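Local coordinates for putative polysaccharide biosynthesis protein with aminopeptidase-like domain (Clostridium acetobutylicum, PDB 3K9T) that binds one zinc ion per subunit and probably acts in the biosynthesis of modified polysaccharides; it is not expected to have peptidase activity despite low similarity to aminopeptidases, at residues E271-H282 against L406-E415. Sequence-based numbering, arbitrary orientation.
Sequences EIDKIVEKVLMH and LDIAYKSGME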
loop_
_atom_site.group_PDB
_atom_site.type_symbol
_atom_site.label_atom_id
_atom_site.label_comp_id
_atom_site.label_asym_id
_atom_site.label_seq_id
_atom_site.Cartn_x
_atom_site.Cartn_y
_atom_site.Cartn_z
ATOM N N GLU A 271 -7.501 10.691 14.089
ATOM C CA GLU A 271 -7.452 12.084 13.692
ATOM C C GLU A 271 -6.188 12.802 14.177
ATOM O O GLU A 271 -5.528 13.509 13.377
ATOM C CB GLU A 271 -8.685 12.835 14.123
ATOM C CG GLU A 271 -8.749 14.185 13.436
ATOM C CD GLU A 271 -9.936 15.030 13.847
ATOM O OE1 GLU A 271 -10.927 14.443 14.358
ATOM O OE2 GLU A 271 -9.849 16.272 13.611
ATOM N N ILE A 272 -5.819 12.574 15.436
ATOM C CA ILE A 272 -4.616 13.205 15.993
ATOM C C ILE A 272 -3.347 12.788 15.218
ATOM O O ILE A 272 -2.496 13.609 14.969
ATOM C CB ILE A 272 -4.479 12.970 17.545
ATOM C CG1 ILE A 272 -3.343 13.810 18.135
ATOM C CG2 ILE A 272 -4.279 11.495 17.869
ATOM C CD1 ILE A 272 -3.458 15.291 17.854
ATOM N N ASP A 273 -3.241 11.528 14.804
ATOM C CA ASP A 273 -2.073 11.055 14.006
ATOM C C ASP A 273 -2.001 11.792 12.695
ATOM O O ASP A 273 -0.919 12.256 12.281
ATOM C CB ASP A 273 -2.186 9.564 13.664
ATOM C CG ASP A 273 -2.178 8.666 14.893
ATOM O OD1 ASP A 273 -1.329 8.879 15.794
ATOM O OD2 ASP A 273 -3.031 7.747 14.949
ATOM N N LYS A 274 -3.159 11.881 12.034
ATOM C CA LYS A 274 -3.265 12.517 10.730
ATOM C C LYS A 274 -2.952 13.988 10.882
ATOM O O LYS A 274 -2.267 14.570 10.036
ATOM C CB LYS A 274 -4.655 12.272 10.116
ATOM C CG LYS A 274 -4.931 10.799 9.814
ATOM C CD LYS A 274 -5.018 10.420 8.370
ATOM C CE LYS A 274 -6.488 10.523 7.869
ATOM N NZ LYS A 274 -6.780 9.595 6.682
ATOM N N ILE A 275 -3.421 14.596 11.972
ATOM C CA ILE A 275 -3.184 16.040 12.174
ATOM C C ILE A 275 -1.692 16.277 12.445
ATOM O O ILE A 275 -1.046 17.089 11.777
ATOM C CB ILE A 275 -4.010 16.626 13.334
ATOM C CG1 ILE A 275 -5.466 16.794 12.923
ATOM C CG2 ILE A 275 -3.434 17.971 13.806
ATOM C CD1 ILE A 275 -6.336 17.221 14.093
ATOM N N VAL A 276 -1.139 15.576 13.424
ATOM C CA VAL A 276 0.279 15.802 13.726
ATOM C C VAL A 276 1.192 15.519 12.507
ATOM O O VAL A 276 2.114 16.275 12.258
ATOM C CB VAL A 276 0.772 15.020 14.984
ATOM C CG1 VAL A 276 2.313 15.119 15.097
ATOM C CG2 VAL A 276 0.051 15.568 16.252
ATOM N N GLU A 277 0.925 14.466 11.734
ATOM C CA GLU A 277 1.837 14.156 10.610
ATOM C C GLU A 277 1.706 15.205 9.502
ATOM O O GLU A 277 2.684 15.530 8.867
ATOM C CB GLU A 277 1.636 12.738 10.094
ATOM C CG GLU A 277 1.958 11.657 11.153
ATOM C CD GLU A 277 1.361 10.312 10.796
ATOM O OE1 GLU A 277 1.417 9.952 9.603
ATOM O OE2 GLU A 277 0.836 9.619 11.696
ATOM N N LYS A 278 0.513 15.782 9.342
ATOM C CA LYS A 278 0.280 16.829 8.360
ATOM C C LYS A 278 0.960 18.136 8.747
ATOM O O LYS A 278 1.455 18.859 7.870
ATOM C CB LYS A 278 -1.230 17.054 8.146
ATOM C CG LYS A 278 -1.600 17.899 6.904
ATOM C CD LYS A 278 -1.014 17.311 5.608
ATOM C CE LYS A 278 -1.628 17.978 4.395
ATOM N NZ LYS A 278 -0.798 17.862 3.177
ATOM N N VAL A 279 0.993 18.450 10.048
ATOM C CA VAL A 279 1.734 19.624 10.523
ATOM C C VAL A 279 3.247 19.422 10.270
ATOM O O VAL A 279 3.921 20.298 9.679
ATOM C CB VAL A 279 1.438 19.953 12.003
ATOM C CG1 VAL A 279 2.377 21.026 12.502
ATOM C CG2 VAL A 279 -0.082 20.371 12.225
ATOM N N LEU A 280 3.772 18.256 10.644
ATOM C CA LEU A 280 5.214 17.961 10.445
ATOM C C LEU A 280 5.628 18.010 8.979
ATOM O O LEU A 280 6.685 18.591 8.602
ATOM C CB LEU A 280 5.581 16.596 11.045
ATOM C CG LEU A 280 5.472 16.519 12.589
ATOM C CD1 LEU A 280 5.576 15.070 13.042
ATOM C CD2 LEU A 280 6.533 17.418 13.302
HETATM N N MSE A 281 4.779 17.417 8.146
HETATM C CA MSE A 281 5.032 17.316 6.711
HETATM C C MSE A 281 5.351 18.694 6.066
HETATM O O MSE A 281 6.200 18.820 5.162
HETATM C CB MSE A 281 3.803 16.687 6.074
HETATM C CG MSE A 281 3.886 16.533 4.587
HETATM SE SE MSE A 281 2.296 15.621 3.914
HETATM C CE MSE A 281 2.161 14.121 5.211
ATOM N N HIS A 282 4.668 19.724 6.539
ATOM C CA HIS A 282 4.774 21.029 5.924
ATOM C C HIS A 282 5.514 22.027 6.776
ATOM O O HIS A 282 5.615 23.165 6.418
ATOM C CB HIS A 282 3.382 21.552 5.593
ATOM C CG HIS A 282 2.716 20.786 4.504
ATOM N ND1 HIS A 282 3.000 21.003 3.175
ATOM C CD2 HIS A 282 1.791 19.794 4.540
ATOM C CE1 HIS A 282 2.268 20.186 2.437
ATOM N NE2 HIS A 282 1.526 19.442 3.241
ATOM N N LEU A 406 -8.816 18.585 6.607
ATOM C CA LEU A 406 -7.614 17.767 6.746
ATOM C C LEU A 406 -7.603 16.741 5.612
ATOM O O LEU A 406 -6.551 16.452 5.009
ATOM C CB LEU A 406 -7.573 17.084 8.124
ATOM C CG LEU A 406 -6.282 16.370 8.549
ATOM C CD1 LEU A 406 -5.125 17.314 8.554
ATOM C CD2 LEU A 406 -6.439 15.620 9.913
ATOM N N ASP A 407 -8.784 16.233 5.293
ATOM C CA ASP A 407 -8.922 15.297 4.169
ATOM C C ASP A 407 -8.502 15.940 2.861
ATOM O O ASP A 407 -7.807 15.332 2.038
ATOM C CB ASP A 407 -10.364 14.796 4.048
ATOM C CG ASP A 407 -10.762 13.824 5.166
ATOM O OD1 ASP A 407 -9.885 13.176 5.802
ATOM O OD2 ASP A 407 -11.983 13.698 5.389
ATOM N N ILE A 408 -8.910 17.186 2.686
ATOM C CA ILE A 408 -8.655 17.917 1.459
ATOM C C ILE A 408 -7.156 18.266 1.433
ATOM O O ILE A 408 -6.484 18.107 0.399
ATOM C CB ILE A 408 -9.628 19.141 1.344
ATOM C CG1 ILE A 408 -11.094 18.665 1.315
ATOM C CG2 ILE A 408 -9.364 19.981 0.103
ATOM C CD1 ILE A 408 -12.111 19.765 1.655
ATOM N N ALA A 409 -6.617 18.673 2.577
ATOM C CA ALA A 409 -5.203 19.011 2.648
ATOM C C ALA A 409 -4.387 17.782 2.275
ATOM O O ALA A 409 -3.439 17.880 1.500
ATOM C CB ALA A 409 -4.828 19.507 4.012
ATOM N N TYR A 410 -4.758 16.627 2.816
ATOM C CA TYR A 410 -4.058 15.378 2.476
ATOM C C TYR A 410 -4.172 15.025 0.999
ATOM O O TYR A 410 -3.146 14.862 0.350
ATOM C CB TYR A 410 -4.510 14.184 3.319
ATOM C CG TYR A 410 -3.626 13.939 4.526
ATOM C CD1 TYR A 410 -2.444 13.224 4.421
ATOM C CD2 TYR A 410 -3.984 14.412 5.774
ATOM C CE1 TYR A 410 -1.631 13.008 5.542
ATOM C CE2 TYR A 410 -3.210 14.187 6.882
ATOM C CZ TYR A 410 -2.027 13.510 6.774
ATOM O OH TYR A 410 -1.280 13.315 7.920
ATOM N N LYS A 411 -5.392 14.920 0.463
ATOM C CA LYS A 411 -5.584 14.572 -0.976
ATOM C C LYS A 411 -4.894 15.581 -1.918
ATOM O O LYS A 411 -4.268 15.191 -2.891
ATOM C CB LYS A 411 -7.072 14.430 -1.332
ATOM C CG LYS A 411 -7.348 13.978 -2.766
ATOM C CD LYS A 411 -7.681 12.484 -2.884
ATOM C CE LYS A 411 -9.179 12.265 -3.051
ATOM N NZ LYS A 411 -9.558 10.831 -2.967
ATOM N N SER A 412 -5.001 16.867 -1.615
ATOM C CA SER A 412 -4.368 17.905 -2.436
ATOM C C SER A 412 -2.844 17.961 -2.278
ATOM O O SER A 412 -2.143 18.590 -3.070
ATOM C CB SER A 412 -4.960 19.302 -2.083
ATOM O OG SER A 412 -4.551 19.788 -0.802
ATOM N N GLY A 413 -2.318 17.370 -1.219
ATOM C CA GLY A 413 -0.905 17.525 -0.942
ATOM C C GLY A 413 -0.562 18.926 -0.477
ATOM O O GLY A 413 0.620 19.296 -0.386
HETATM N N MSE A 414 -1.574 19.722 -0.158
HETATM C CA MSE A 414 -1.298 21.093 0.229
HETATM C C MSE A 414 -1.264 21.206 1.741
HETATM O O MSE A 414 -1.817 20.383 2.470
HETATM C CB MSE A 414 -2.313 22.075 -0.374
HETATM C CG MSE A 414 -2.356 22.112 -1.894
HETATM SE SE MSE A 414 -3.744 23.303 -2.462
HETATM C CE MSE A 414 -3.309 23.601 -4.291
ATOM N N GLU A 415 -0.587 22.248 2.185
ATOM C CA GLU A 415 -0.519 22.609 3.568
ATOM C C GLU A 415 -1.906 22.976 4.148
ATOM O O GLU A 415 -2.749 23.575 3.488
ATOM C CB GLU A 415 0.455 23.767 3.698
ATOM C CG GLU A 415 0.957 23.964 5.085
ATOM C CD GLU A 415 0.319 25.116 5.724
ATOM O OE1 GLU A 415 0.374 26.181 5.075
ATOM O OE2 GLU A 415 -0.207 24.957 6.852
HETATM O O HOH W 1 -7.186 11.331 4.830
HETATM O O HOH W 2 -0.392 10.689 7.757
HETATM O O HOH W 3 -1.036 15.310 1.645
#
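Lys278 and Tyr410 reach past each other from facing helices, each ending on backbone carbonyls of the opposite segment. The lysine CD lies over the centre of the tyrosine ring, 4.0 Å from its centroid, a CH-pi contact. With CG anti to the backbone N (chi1 -166°) and a bend at chi2, the chain crosses the ring so that NZ donates to Met414 O at 2.8 Å and Ala409 O at 3.1 Å, standing above both carbonyl planes. NZ also donates to His282 NE2, near the imidazole plane, and to a water bound to Tyr410 O. In return, Tyr410 OH donates to Lys274 O at 2.7 Å, in the carbonyl plane and on a lone pair; this oxygen also accepts the helical bond from Lys278 N. A water joins the hydroxyl to Glu277, whose carboxylate is salt-bridged to Arg264.

Beside this pair, Leu406 fits among Glu271, Lys274, Ile275 and Lys278, its CD2 3.4 Å from Ile275 CG1. Past Gly413, where the chain leaves the helix, Glu415 CA and CB lie over one His282 face, CB making a CH-pi contact; its carboxylate caps Arg417 N. The contact thus joins the aminopeptidase-like region to the permutated winged helix-turn-helix. Four acceptors around NZ would favour a charged Lys278, and His282 is then probably neutral, protonated on ND1.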